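Local coordinates for protein Cow rumen GH26 endo-mannanase (Metagenome, PDB 6UEH) that hydrolyses internal beta-1,4-mannosidic bonds of mannan polysaccharides, probably including galactomannan, as a family 26 glycoside hydrolase from the cow rumen, at residues K245-D248 with S249-L252; T79-N83 with G84-Q88; C476-L479 with E480-P483. All blocks are in the same frame, centred on the assembly; numbering follows the deposited sequence.

Interaction 1. Residues K245-D248 with S249-L252; sequences KDFD and SYEL
Ser249 OG donates a short hydrogen bond of 2.6 Å to Asp246 OD2, bringing together two polar side chains on the exposed side of a tight bend in the loop between strands 243-244 and 261-262. The hydroxyl does not lie in the carboxylate plane but meets OD2 from above, 66° out of it. With chi1 at 69°, Ser249 OG sits between its own backbone N and carbonyl carbon, which turns it back toward Asp246. Overlapping this bond, one residue further along the chain, Asp248 and Ser249 form the corners of a type I beta turn, closed weakly by Tyr250 N to Phe247 O at 3.4 Å.

On the buried side, Phe247 CE1 touches Tyr250 CD2 at 3.5 Å. The two rings are nearly parallel, their planes 19° apart, but slid so far along each other that they barely overlap, with centroids 5.5 Å apart. Lys280, at the start of helix 280-301, hydrogen-bonds to the carbonyl oxygens of Phe247 and Tyr250 and makes a cation-pi contact with the Phe247 ring, which Phe269 also meets edge-to-face. The turn's weak backbone bond is thus accompanied by a side-chain bond on the exposed side and by aromatic and lysine contacts on the buried one.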
ATOM      1  N   LYS A 245     -19.522 -11.743 -19.311  1.00 28.00           N
ATOM      2  CA  LYS A 245     -20.397 -12.077 -18.193  1.00 29.49           C
ATOM      3  C   LYS A 245     -20.971 -13.475 -18.385  1.00 30.46           C
ATOM      4  O   LYS A 245     -20.894 -14.319 -17.493  1.00 30.69           O
ATOM      5  CB  LYS A 245     -21.531 -11.060 -18.059  1.00 31.52           C
ATOM      6  CG  LYS A 245     -21.094  -9.659 -17.676  1.00 30.76           C
ATOM      7  CD  LYS A 245     -22.306  -8.744 -17.556  1.00 33.66           C
ATOM      8  CE  LYS A 245     -21.913  -7.332 -17.159  1.00 34.72           C
ATOM      9  NZ  LYS A 245     -23.105  -6.444 -17.063  1.00 38.44           N
ATOM     10  N   ASP A 246     -21.546 -13.702 -19.561  1.00 31.48           N
ATOM     11  CA  ASP A 246     -22.076 -15.007 -19.935  1.00 32.90           C
ATOM     12  C   ASP A 246     -21.016 -15.793 -20.699  1.00 31.23           C
ATOM     13  O   ASP A 246     -20.982 -15.778 -21.928  1.00 30.92           O
ATOM     14  CB  ASP A 246     -23.344 -14.846 -20.777  1.00 35.10           C
ATOM     15  CG  ASP A 246     -23.933 -16.174 -21.213  1.00 36.98           C
ATOM     16  OD1 ASP A 246     -23.661 -17.199 -20.553  1.00 37.66           O
ATOM     17  OD2 ASP A 246     -24.679 -16.190 -22.214  1.00 38.22           O
ATOM     18  N   PHE A 247     -20.149 -16.477 -19.961  1.00 30.71           N
ATOM     19  CA  PHE A 247     -19.011 -17.157 -20.564  1.00 27.98           C
ATOM     20  C   PHE A 247     -19.386 -18.531 -21.115  1.00 32.70           C
ATOM     21  O   PHE A 247     -18.651 -19.100 -21.920  1.00 31.66           O
ATOM     22  CB  PHE A 247     -17.876 -17.291 -19.549  1.00 27.81           C
ATOM     23  CG  PHE A 247     -16.542 -17.591 -20.170  1.00 26.48           C
ATOM     24  CD1 PHE A 247     -15.913 -16.654 -20.973  1.00 24.94           C
ATOM     25  CD2 PHE A 247     -15.912 -18.805 -19.945  1.00 28.49           C
ATOM     26  CE1 PHE A 247     -14.682 -16.922 -21.544  1.00 26.67           C
ATOM     27  CE2 PHE A 247     -14.680 -19.078 -20.512  1.00 27.01           C
ATOM     28  CZ  PHE A 247     -14.065 -18.136 -21.313  1.00 27.44           C
ATOM     29  N   ASP A 248     -20.531 -19.056 -20.685  1.00 34.58           N
ATOM     30  CA  ASP A 248     -20.991 -20.360 -21.152  1.00 37.29           C
ATOM     31  C   ASP A 248     -21.312 -20.344 -22.643  1.00 35.66           C
ATOM     32  O   ASP A 248     -20.984 -21.286 -23.365  1.00 36.74           O
ATOM     33  CB  ASP A 248     -22.223 -20.816 -20.364  1.00 42.40           C
ATOM     34  CG  ASP A 248     -21.901 -21.171 -18.925  1.00 46.23           C
ATOM     35  OD1 ASP A 248     -20.729 -21.501 -18.638  1.00 46.71           O
ATOM     36  OD2 ASP A 248     -22.819 -21.125 -18.080  1.00 48.94           O
ATOM     37  N   SER A 249     -21.951 -19.272 -23.101  1.00 34.36           N
ATOM     38  CA  SER A 249     -22.358 -19.173 -24.499  1.00 36.59           C
ATOM     39  C   SER A 249     -21.267 -18.537 -25.355  1.00 35.63           C
ATOM     40  O   SER A 249     -21.345 -18.552 -26.584  1.00 35.48           O
ATOM     41  CB  SER A 249     -23.653 -18.369 -24.629  1.00 37.92           C
ATOM     42  OG  SER A 249     -23.435 -17.004 -24.328  1.00 36.95           O
ATOM     43  N   TYR A 250     -20.254 -17.978 -24.702  1.00 29.76           N
ATOM     44  CA  TYR A 250     -19.152 -17.346 -25.416  1.00 28.47           C
ATOM     45  C   TYR A 250     -18.309 -18.365 -26.175  1.00 31.52           C
ATOM     46  O   TYR A 250     -18.049 -19.463 -25.687  1.00 32.35           O
ATOM     47  CB  TYR A 250     -18.265 -16.559 -24.446  1.00 26.80           C
ATOM     48  CG  TYR A 250     -16.988 -16.043 -25.071  1.00 28.29           C
ATOM     49  CD1 TYR A 250     -16.990 -14.895 -25.854  1.00 28.84           C
ATOM     50  CD2 TYR A 250     -15.779 -16.704 -24.880  1.00 25.24           C
ATOM     51  CE1 TYR A 250     -15.824 -14.418 -26.431  1.00 28.38           C
ATOM     52  CE2 TYR A 250     -14.609 -16.237 -25.453  1.00 24.38           C
ATOM     53  CZ  TYR A 250     -14.638 -15.093 -26.226  1.00 29.02           C
ATOM     54  OH  TYR A 250     -13.474 -14.626 -26.798  1.00 23.23           O
ATOM     55  N   GLU A 251     -17.897 -17.990 -27.382  1.00 31.65           N
ATOM     56  CA  GLU A 251     -16.915 -18.755 -28.140  1.00 34.03           C
ATOM     57  C   GLU A 251     -15.800 -17.814 -28.582  1.00 33.03           C
ATOM     58  O   GLU A 251     -16.024 -16.616 -28.745  1.00 31.91           O
ATOM     59  CB  GLU A 251     -17.562 -19.444 -29.346  1.00 38.71           C
ATOM     60  CG  GLU A 251     -18.887 -20.111 -29.027  1.00 42.90           C
ATOM     61  CD  GLU A 251     -19.432 -20.923 -30.182  1.00 48.97           C
ATOM     62  OE1 GLU A 251     -19.041 -20.655 -31.339  1.00 50.71           O
ATOM     63  OE2 GLU A 251     -20.263 -21.822 -29.931  1.00 51.87           O
ATOM     64  N   LEU A 252     -14.597 -18.353 -28.753  1.00 32.76           N
ATOM     65  CA  LEU A 252     -13.447 -17.538 -29.130  1.00 31.77           C
ATOM     66  C   LEU A 252     -13.698 -16.803 -30.444  1.00 31.59           C
ATOM     67  O   LEU A 252     -14.132 -17.401 -31.425  1.00 31.81           O
ATOM     68  CB  LEU A 252     -12.193 -18.404 -29.247  1.00 33.08           C
ATOM     69  CG  LEU A 252     -11.723 -19.116 -27.979  1.00 32.65           C
ATOM     70  CD1 LEU A 252     -10.501 -19.964 -28.290  1.00 33.92           C
ATOM     71  CD2 LEU A 252     -11.421 -18.112 -26.876  1.00 30.91           C
TER

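Interaction 2. Residues T79-N83 with G84-Q88; sequences TISVN and GIDYQ
Ser81 OG lies close to two acceptors on the returning strand, Asp86 OD1 at 2.9 Å and Ile85 O at 3.0 Å, and its single proton could serve either. A chi1 of 179°, with OG anti to the serine N, places the hydroxyl there, on the face of the sheet that also carries Thr79, Asp86 and Gln88. Beside it, Thr79 CG2 packs on Asp86 CB at 3.8 Å. Ile80, Val82, Ile85 and Tyr87 occupy the other face, where Ile80 CG2 rests against Tyr87 CB at 3.8 Å and Val82 CG2 meets the edge of the tyrosine ring, near its plane, 4.1 Å from CE2.

Backbone bonds set this register. In the hydrogen-bonded pair Ile80-Tyr87, Tyr87 N reaches Ile80 O at 2.7 Å, and Ile80 N returns a bond to Tyr87 O. Val82 and Ile85 form the last such pair and close a type II' turn, with Asn83 (phi 53°) and Gly84 at its corners. Here Ile85 N binds Val82 O at 3.0 Å.

Further out, strand 110-117 flanks strand 76-82: Lys113 N binds Asn83 OD1, and Lys117 makes a salt bridge to Asp86 OD1. His105 stacks on the Tyr87 ring. Strand 85-94 is the outermost strand on this side of a four-stranded sheet in the CBM6-like accessory domain, with 76-82 next to it. The polar face of the hairpin gathers a hydroxyl, a carboxylate and an ammonium group, and the lysine would be expected to keep Asp86 ionised.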
ATOM      1  N   THR A  79      -4.069  -3.114  22.888  1.00 17.80           N
ATOM      2  CA  THR A  79      -4.196  -1.792  22.292  1.00 17.59           C
ATOM      3  C   THR A  79      -3.340  -0.752  22.999  1.00 16.30           C
ATOM      4  O   THR A  79      -3.526  -0.482  24.186  1.00 15.69           O
ATOM      5  CB  THR A  79      -5.661  -1.318  22.298  1.00 18.17           C
ATOM      6  OG1 THR A  79      -6.444  -2.178  21.461  1.00 18.87           O
ATOM      7  CG2 THR A  79      -5.763   0.114  21.784  1.00 18.82           C
ATOM      8  N   ILE A  80      -2.393  -0.177  22.265  1.00 16.27           N
ATOM      9  CA  ILE A  80      -1.659   0.974  22.766  1.00 16.95           C
ATOM     10  C   ILE A  80      -2.287   2.220  22.156  1.00 18.00           C
ATOM     11  O   ILE A  80      -2.748   2.204  21.014  1.00 18.12           O
ATOM     12  CB  ILE A  80      -0.143   0.897  22.450  1.00 15.01           C
ATOM     13  CG1 ILE A  80       0.612   2.024  23.168  1.00 14.68           C
ATOM     14  CG2 ILE A  80       0.112   0.910  20.942  1.00 14.81           C
ATOM     15  CD1 ILE A  80       2.120   1.897  23.100  1.00 13.86           C
ATOM     16  N   SER A  81      -2.337   3.292  22.936  1.00 17.05           N
ATOM     17  CA  SER A  81      -3.049   4.485  22.521  1.00 17.84           C
ATOM     18  C   SER A  81      -2.257   5.742  22.839  1.00 17.82           C
ATOM     19  O   SER A  81      -1.723   5.889  23.938  1.00 16.50           O
ATOM     20  CB  SER A  81      -4.422   4.536  23.194  1.00 19.63           C
ATOM     21  OG  SER A  81      -5.137   5.700  22.825  1.00 23.58           O
ATOM     22  N   VAL A  82      -2.170   6.638  21.863  1.00 18.36           N
ATOM     23  CA  VAL A  82      -1.559   7.939  22.082  1.00 17.38           C
ATOM     24  C   VAL A  82      -2.643   8.999  21.992  1.00 18.35           C
ATOM     25  O   VAL A  82      -3.171   9.272  20.910  1.00 17.94           O
ATOM     26  CB  VAL A  82      -0.445   8.236  21.070  1.00 17.38           C
ATOM     27  CG1 VAL A  82       0.116   9.631  21.302  1.00 18.02           C
ATOM     28  CG2 VAL A  82       0.655   7.190  21.178  1.00 15.93           C
ATOM     29  N   ASN A  83      -2.960   9.587  23.141  1.00 19.40           N
ATOM     30  CA  ASN A  83      -4.094  10.486  23.282  1.00 21.36           C
ATOM     31  C   ASN A  83      -5.363   9.811  22.770  1.00 23.17           C
ATOM     32  O   ASN A  83      -5.831   8.844  23.371  1.00 26.16           O
ATOM     33  CB  ASN A  83      -3.825  11.815  22.567  1.00 21.86           C
ATOM     34  CG  ASN A  83      -2.785  12.661  23.294  1.00 23.42           C
ATOM     35  OD1 ASN A  83      -2.776  12.726  24.524  1.00 23.13           O
ATOM     36  ND2 ASN A  83      -1.901  13.300  22.537  1.00 24.42           N
ATOM     37  N   GLY A  84      -5.906  10.291  21.656  1.00 22.85           N
ATOM     38  CA  GLY A  84      -7.158   9.751  21.149  1.00 24.16           C
ATOM     39  C   GLY A  84      -7.033   8.655  20.102  1.00 23.53           C
ATOM     40  O   GLY A  84      -8.040   8.099  19.659  1.00 25.81           O
ATOM     41  N   ILE A  85      -5.803   8.335  19.711  1.00 21.03           N
ATOM     42  CA  ILE A  85      -5.570   7.400  18.612  1.00 20.48           C
ATOM     43  C   ILE A  85      -5.153   6.021  19.117  1.00 20.17           C
ATOM     44  O   ILE A  85      -4.264   5.910  19.960  1.00 19.31           O
ATOM     45  CB  ILE A  85      -4.492   7.940  17.650  1.00 20.24           C
ATOM     46  CG1 ILE A  85      -4.847   9.362  17.206  1.00 22.30           C
ATOM     47  CG2 ILE A  85      -4.330   7.023  16.446  1.00 19.21           C
ATOM     48  CD1 ILE A  85      -3.805  10.005  16.315  1.00 23.67           C
ATOM     49  N   ASP A  86      -5.797   4.977  18.598  1.00 20.23           N
ATOM     50  CA  ASP A  86      -5.509   3.604  19.015  1.00 20.24           C
ATOM     51  C   ASP A  86      -4.679   2.836  17.988  1.00 20.15           C
ATOM     52  O   ASP A  86      -4.868   2.987  16.778  1.00 19.52           O
ATOM     53  CB  ASP A  86      -6.805   2.828  19.270  1.00 22.82           C
ATOM     54  CG  ASP A  86      -7.599   3.371  20.440  1.00 24.79           C
ATOM     55  OD1 ASP A  86      -7.054   4.178  21.221  1.00 23.67           O
ATOM     56  OD2 ASP A  86      -8.775   2.975  20.581  1.00 28.26           O
ATOM     57  N   TYR A  87      -3.774   1.997  18.484  1.00 19.60           N
ATOM     58  CA  TYR A  87      -3.005   1.091  17.641  1.00 20.05           C
ATOM     59  C   TYR A  87      -3.100  -0.325  18.201  1.00 20.92           C
ATOM     60  O   TYR A  87      -2.817  -0.548  19.379  1.00 20.29           O
ATOM     61  CB  TYR A  87      -1.546   1.531  17.558  1.00 18.47           C
ATOM     62  CG  TYR A  87      -1.364   2.996  17.230  1.00 19.39           C
ATOM     63  CD1 TYR A  87      -1.407   3.444  15.916  1.00 21.80           C
ATOM     64  CD2 TYR A  87      -1.139   3.929  18.236  1.00 18.71           C
ATOM     65  CE1 TYR A  87      -1.237   4.784  15.610  1.00 22.68           C
ATOM     66  CE2 TYR A  87      -0.966   5.272  17.941  1.00 20.81           C
ATOM     67  CZ  TYR A  87      -1.015   5.693  16.625  1.00 22.41           C
ATOM     68  OH  TYR A  87      -0.846   7.026  16.323  1.00 23.52           O
ATOM     69  N   GLN A  88      -3.491  -1.275  17.356  1.00 21.74           N
ATOM     70  CA  GLN A  88      -3.747  -2.644  17.803  1.00 23.79           C
ATOM     71  C   GLN A  88      -2.581  -3.595  17.534  1.00 22.46           C
ATOM     72  O   GLN A  88      -1.987  -3.582  16.454  1.00 22.71           O
ATOM     73  CB  GLN A  88      -5.014  -3.195  17.138  1.00 27.59           C
ATOM     74  CG  GLN A  88      -6.314  -2.590  17.649  1.00 32.66           C
ATOM     75  CD  GLN A  88      -6.600  -1.221  17.063  1.00 37.26           C
ATOM     76  OE1 GLN A  88      -6.187  -0.913  15.945  1.00 38.98           O
ATOM     77  NE2 GLN A  88      -7.312  -0.390  17.819  1.00 38.76           N
TER

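Interaction 3. Residues C476-L479 with E480-P483; sequences CITL and EDLP
The eighth strand of the GH26 (beta/alpha)8 barrel, 476-477, runs directly into a short 3-10 turn, and the side chain and backbone of Asp481 both bond back to the Thr478 backbone at that junction. Thr478 N points straight at Asp481 OD2, 2.9 Å away with an N-H...O angle of 174°, although it meets the carboxylate from 36° above its plane. In return, Asp481 N binds Thr478 O at 3.0 Å, and one residue on, Leu482 N binds Leu479 O at 3.3 Å, winding the chain through the turn.

Glu480 lies alongside Thr478, pointing the same way, with its CG 3.3 Å from Thr478 OG1; its carboxylate goes on to form a salt bridge with Lys198. Ile477, whose backbone pairs with Ile169 and Ser171 of the first strand, sends CG2 anti to its own N (its CG1 has chi1 -69°), and that methyl group meets both Asp481 CB and Leu482 CD2. The apolar side chains of Ile477 and Leu482 pack against Tyr160 of helix 152-164. On the polar side a water molecule hydrogen-bonds to Thr478 OG1 at 2.7 Å and lies 2.9 Å from Asp481 OD2.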
ATOM      1  N   CYS A 476       8.282  16.781  -2.556  1.00 17.29           N
ATOM      2  CA  CYS A 476       7.561  16.171  -3.669  1.00 16.61           C
ATOM      3  C   CYS A 476       8.270  16.351  -5.005  1.00 17.56           C
ATOM      4  O   CYS A 476       8.608  17.466  -5.399  1.00 17.90           O
ATOM      5  CB  CYS A 476       6.146  16.740  -3.755  1.00 15.92           C
ATOM      6  SG  CYS A 476       5.140  16.110  -5.129  1.00 16.17           S
ATOM      7  N   ILE A 477       8.489  15.238  -5.698  1.00 17.25           N
ATOM      8  CA  ILE A 477       9.099  15.258  -7.019  1.00 17.07           C
ATOM      9  C   ILE A 477       8.037  15.436  -8.097  1.00 16.80           C
ATOM     10  O   ILE A 477       7.075  14.670  -8.167  1.00 16.85           O
ATOM     11  CB  ILE A 477       9.898  13.967  -7.283  1.00 16.43           C
ATOM     12  CG1 ILE A 477      11.136  13.932  -6.385  1.00 16.41           C
ATOM     13  CG2 ILE A 477      10.296  13.865  -8.748  1.00 16.45           C
ATOM     14  CD1 ILE A 477      11.900  12.639  -6.452  1.00 18.62           C
ATOM     15  N   THR A 478       8.210  16.461  -8.925  1.00 16.07           N
ATOM     16  CA  THR A 478       7.289  16.721 -10.024  1.00 15.93           C
ATOM     17  C   THR A 478       8.007  16.484 -11.351  1.00 14.73           C
ATOM     18  O   THR A 478       9.175  16.092 -11.361  1.00 13.06           O
ATOM     19  CB  THR A 478       6.726  18.156  -9.968  1.00 17.22           C
ATOM     20  OG1 THR A 478       7.773  19.101 -10.223  1.00 18.32           O
ATOM     21  CG2 THR A 478       6.121  18.436  -8.595  1.00 17.44           C
ATOM     22  N   LEU A 479       7.313  16.724 -12.463  1.00 14.39           N
ATOM     23  CA  LEU A 479       7.847  16.399 -13.788  1.00 15.79           C
ATOM     24  C   LEU A 479       9.204  17.054 -14.057  1.00 16.58           C
ATOM     25  O   LEU A 479      10.120  16.416 -14.583  1.00 16.46           O
ATOM     26  CB  LEU A 479       6.849  16.809 -14.876  1.00 15.43           C
ATOM     27  CG  LEU A 479       7.230  16.437 -16.311  1.00 15.33           C
ATOM     28  CD1 LEU A 479       7.511  14.949 -16.412  1.00 14.97           C
ATOM     29  CD2 LEU A 479       6.139  16.844 -17.293  1.00 15.58           C
ATOM     30  N   GLU A 480       9.327  18.321 -13.679  1.00 18.83           N
ATOM     31  CA  GLU A 480      10.546  19.089 -13.919  1.00 22.59           C
ATOM     32  C   GLU A 480      11.759  18.544 -13.161  1.00 22.63           C
ATOM     33  O   GLU A 480      12.898  18.775 -13.564  1.00 23.17           O
ATOM     34  CB  GLU A 480      10.322  20.554 -13.536  1.00 27.08           C
ATOM     35  CG  GLU A 480       9.984  20.752 -12.064  1.00 31.45           C
ATOM     36  CD  GLU A 480       9.837  22.211 -11.678  1.00 35.55           C
ATOM     37  OE1 GLU A 480       9.816  23.071 -12.585  1.00 37.41           O
ATOM     38  OE2 GLU A 480       9.744  22.496 -10.463  1.00 36.38           O
ATOM     39  N   ASP A 481      11.513  17.826 -12.068  1.00 21.52           N
ATOM     40  CA  ASP A 481      12.590  17.338 -11.205  1.00 20.83           C
ATOM     41  C   ASP A 481      13.261  16.079 -11.748  1.00 21.05           C
ATOM     42  O   ASP A 481      14.344  15.703 -11.296  1.00 21.80           O
ATOM     43  CB  ASP A 481      12.060  17.054  -9.794  1.00 20.66           C
ATOM     44  CG  ASP A 481      11.451  18.277  -9.134  1.00 20.27           C
ATOM     45  OD1 ASP A 481      11.936  19.403  -9.381  1.00 20.72           O
ATOM     46  OD2 ASP A 481      10.485  18.107  -8.358  1.00 18.33           O
ATOM     47  N   LEU A 482      12.615  15.422 -12.707  1.00 19.55           N
ATOM     48  CA  LEU A 482      13.119  14.163 -13.242  1.00 18.49           C
ATOM     49  C   LEU A 482      14.371  14.377 -14.094  1.00 20.82           C
ATOM     50  O   LEU A 482      14.554  15.440 -14.682  1.00 20.42           O
ATOM     51  CB  LEU A 482      12.033  13.462 -14.062  1.00 16.06           C
ATOM     52  CG  LEU A 482      10.781  13.036 -13.291  1.00 15.80           C
ATOM     53  CD1 LEU A 482       9.836  12.265 -14.200  1.00 15.33           C
ATOM     54  CD2 LEU A 482      11.148  12.207 -12.063  1.00 15.56           C
ATOM     55  N   PRO A 483      15.247  13.363 -14.152  1.00 24.25           N
ATOM     56  CA  PRO A 483      16.490  13.490 -14.922  1.00 27.54           C
ATOM     57  C   PRO A 483      16.289  13.343 -16.428  1.00 31.62           C
ATOM     58  O   PRO A 483      17.020  13.955 -17.205  1.00 32.91           O
ATOM     59  CB  PRO A 483      17.359  12.339 -14.388  1.00 26.31           C
ATOM     60  CG  PRO A 483      16.663  11.841 -13.147  1.00 26.20           C
ATOM     61  CD  PRO A 483      15.216  12.120 -13.365  1.00 24.80           C
TER
HETATM   62  O   HOH W   1       6.831  20.189 -13.036  1.00  6.78           O
HETATM   63  O   HOH W   2       9.065  20.587  -8.420  1.00 38.30           O
HETATM   64  O   HOH W   3      11.777  16.593 -16.353  1.00 32.24           O

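In the fold
All three contacts are local and partly buried; only in interaction 1 do the polar side chains lie on the exposed side and the rings on the buried one. They share no element: interaction 2 is the hairpin 76-82/85-94 of the CBM6-like domain, whereas interactions 1 and 3, centres 46 Å apart in the GH26 domain, belong to a loop between strands 243-244 and 261-262 and to the last barrel strand with its following turn. Interaction 1 is the most peripheral, about 35 Å from the chain centre. A backbone ladder dominates the hairpin, a carboxylate bonded to a backbone N, with 3-10 bonds, marks the strand exit, and a side-chain bond with an aromatic pair accompanies the loop.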